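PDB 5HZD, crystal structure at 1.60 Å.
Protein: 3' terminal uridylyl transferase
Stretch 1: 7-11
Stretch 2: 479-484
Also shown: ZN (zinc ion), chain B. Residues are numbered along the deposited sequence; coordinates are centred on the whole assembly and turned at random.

Stretch 1 7-11: SCDAC
Stretch 2 479-484: IGVTKS

The carboxylate of Asp9, from a loop near the N-terminus, docks onto the first turn of a helix more than 470 residues later. Gly480 (phi/psi -81/-173) is the N-cap, and Val481 to Ser484 follow with helical torsions; Ser484 N closes the turn on Gly480 O at 2.8 Å. Asp9 (-98/5) lies over the cap, its CA 5.2 Å from Gly480 CA. An ideal CB on Gly480 would fall 2.3 Å from Asp9 CB, so the approach depends on the bare backbone.

With chi1 at 66° (p) and chi2 at -23°, Asp9 meets amides that the first helical turn leaves without backbone acceptors. Asp9 OD1 accepts from Thr482 N at 2.9 Å and from Thr482 OG1 at 2.7 Å, the threonine being in rotamer p; Asp9 OD2 takes a weak hydrogen bond from Lys483 N at 3.3 Å. Water serves the remaining amides: one molecule accepts from Gly480 N (2.9 Å) and donates to Asp9 OD2 (2.7 Å), another accepts from Val481 N and donates to Ser7 O (both 2.8 Å). Asp9 N, buried here, has no partner.

Val481 CG1 packs 4.4 Å from Cys8 SG. Cys8 SG (Cys8 chi1 t) accepts from Ala10 N at 3.3 Å and binds ZN at 2.3 Å, alongside Cys11 SG at 2.4 Å.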

ATOM      1  N   SER A   7       6.015 -11.185 -31.186  1.00 19.82           N
ATOM      2  CA  SER A   7       6.991 -10.171 -31.548  1.00 20.61           C
ATOM      3  C   SER A   7       7.935  -9.929 -30.375  1.00 19.23           C
ATOM      4  O   SER A   7       7.555 -10.013 -29.201  1.00 18.61           O
ATOM      5  CB  SER A   7       6.317  -8.859 -31.973  1.00 19.97           C
ATOM      6  OG  SER A   7       5.667  -8.217 -30.885  1.00 19.90           O
ATOM      7  N   CYS A   8       9.183  -9.631 -30.735  1.00 19.65           N
ATOM      8  CA  CYS A   8      10.227  -9.280 -29.767  1.00 19.30           C
ATOM      9  C   CYS A   8       9.986  -7.896 -29.166  1.00 22.83           C
ATOM     10  O   CYS A   8       9.483  -6.994 -29.848  1.00 23.05           O
ATOM     11  CB  CYS A   8      11.580  -9.327 -30.472  1.00 21.63           C
ATOM     12  SG  CYS A   8      12.918  -9.128 -29.271  1.00 21.64           S
ATOM     13  N   ASP A   9      10.314  -7.732 -27.874  1.00 18.29           N
ATOM     14  CA  ASP A   9      10.190  -6.437 -27.192  1.00 19.72           C
ATOM     15  C   ASP A   9      11.523  -5.673 -27.131  1.00 22.29           C
ATOM     16  O   ASP A   9      11.588  -4.608 -26.520  1.00 25.93           O
ATOM     17  CB  ASP A   9       9.638  -6.613 -25.769  1.00 18.91           C
ATOM     18  CG  ASP A   9      10.591  -7.373 -24.860  1.00 20.83           C
ATOM     19  OD1 ASP A   9      11.444  -8.127 -25.397  1.00 19.54           O
ATOM     20  OD2 ASP A   9      10.469  -7.210 -23.622  1.00 20.10           O
ATOM     21  N   ALA A  10      12.561  -6.210 -27.761  1.00 22.11           N
ATOM     22  CA  ALA A  10      13.917  -5.647 -27.644  1.00 23.52           C
ATOM     23  C   ALA A  10      14.494  -5.224 -28.982  1.00 27.09           C
ATOM     24  O   ALA A  10      15.559  -4.613 -29.052  1.00 31.56           O
ATOM     25  CB  ALA A  10      14.856  -6.643 -26.972  1.00 23.48           C
ATOM     26  N   CYS A  11      13.819  -5.587 -30.063  1.00 23.29           N
ATOM     27  CA  CYS A  11      14.164  -5.027 -31.357  1.00 24.71           C
ATOM     28  C   CYS A  11      12.870  -4.856 -32.132  1.00 29.41           C
ATOM     29  O   CYS A  11      11.881  -5.517 -31.831  1.00 30.38           O
ATOM     30  CB  CYS A  11      15.183  -5.885 -32.085  1.00 29.86           C
ATOM     31  SG  CYS A  11      14.614  -7.481 -32.564  1.00 27.32           S
ATOM     32  N   ILE A 479       5.212  -6.355 -19.873  1.00 15.25           N
ATOM     33  CA  ILE A 479       6.319  -7.296 -19.850  1.00 13.93           C
ATOM     34  C   ILE A 479       6.407  -8.120 -21.121  1.00 17.45           C
ATOM     35  O   ILE A 479       5.697  -9.123 -21.275  1.00 14.90           O
ATOM     36  CB  ILE A 479       6.245  -8.206 -18.598  1.00 13.47           C
ATOM     37  CG1 ILE A 479       6.205  -7.328 -17.346  1.00 15.91           C
ATOM     38  CG2 ILE A 479       7.429  -9.185 -18.598  1.00 13.78           C
ATOM     39  CD1 ILE A 479       6.051  -8.111 -16.040  1.00 15.99           C
ATOM     40  N   GLY A 480       7.260  -7.688 -22.047  1.00 15.70           N
ATOM     41  CA  GLY A 480       7.518  -8.447 -23.253  1.00 15.49           C
ATOM     42  C   GLY A 480       8.519  -9.570 -23.013  1.00 15.56           C
ATOM     43  O   GLY A 480       8.925  -9.805 -21.877  1.00 16.68           O
ATOM     44  N   VAL A 481       8.938 -10.253 -24.066  1.00 16.11           N
ATOM     45  CA  VAL A 481       9.696 -11.493 -23.889  1.00 16.21           C
ATOM     46  C   VAL A 481      11.032 -11.321 -23.151  1.00 16.80           C
ATOM     47  O   VAL A 481      11.314 -12.094 -22.220  1.00 17.09           O
ATOM     48  CB  VAL A 481       9.880 -12.270 -25.209  1.00 16.88           C
ATOM     49  CG1 VAL A 481      10.735 -11.509 -26.223  1.00 17.52           C
ATOM     50  CG2 VAL A 481      10.456 -13.677 -24.922  1.00 19.33           C
ATOM     51  N   THR A 482      11.849 -10.347 -23.537  1.00 16.50           N
ATOM     52  CA  THR A 482      13.125 -10.183 -22.830  1.00 18.94           C
ATOM     53  C   THR A 482      12.884  -9.757 -21.392  1.00 19.48           C
ATOM     54  O   THR A 482      13.541 -10.269 -20.472  1.00 17.94           O
ATOM     55  CB  THR A 482      14.130  -9.236 -23.567  1.00 17.13           C
ATOM     56  OG1 THR A 482      13.570  -7.920 -23.677  1.00 21.77           O
ATOM     57  CG2 THR A 482      14.420  -9.781 -24.918  1.00 18.32           C
ATOM     58  N   LYS A 483      11.920  -8.870 -21.154  1.00 15.50           N
ATOM     59  CA  LYS A 483      11.642  -8.499 -19.777  1.00 14.90           C
ATOM     60  C   LYS A 483      11.181  -9.740 -18.997  1.00 17.20           C
ATOM     61  O   LYS A 483      11.512  -9.901 -17.816  1.00 17.10           O
ATOM     62  CB  LYS A 483      10.587  -7.379 -19.705  1.00 20.60           C
ATOM     63  CG  LYS A 483      11.110  -6.004 -20.083  1.00 26.64           C
ATOM     64  CD  LYS A 483      10.186  -4.894 -19.579  1.00 28.88           C
ATOM     65  CE  LYS A 483      10.708  -3.534 -20.012  1.00 40.68           C
ATOM     66  NZ  LYS A 483       9.816  -2.435 -19.543  1.00 47.91           N
ATOM     67  N   SER A 484      10.424 -10.622 -19.647  1.00 14.82           N
ATOM     68  CA  SER A 484       9.857 -11.783 -18.934  1.00 17.13           C
ATOM     69  C   SER A 484      10.984 -12.720 -18.515  1.00 19.13           C
ATOM     70  O   SER A 484      10.912 -13.354 -17.459  1.00 14.61           O
ATOM     71  CB  SER A 484       8.818 -12.552 -19.783  1.00 14.99           C
ATOM     72  OG  SER A 484       9.431 -13.327 -20.803  1.00 15.46           O
TER
HETATM   73 ZN    ZN B 701      14.692  -8.976 -30.729  1.00 23.46          ZN
HETATM   74  O   HOH W   1       7.439  -9.893 -26.387  1.00 17.70           O
HETATM   75  O   HOH W   2       8.778  -5.328 -22.776  1.00 19.50           O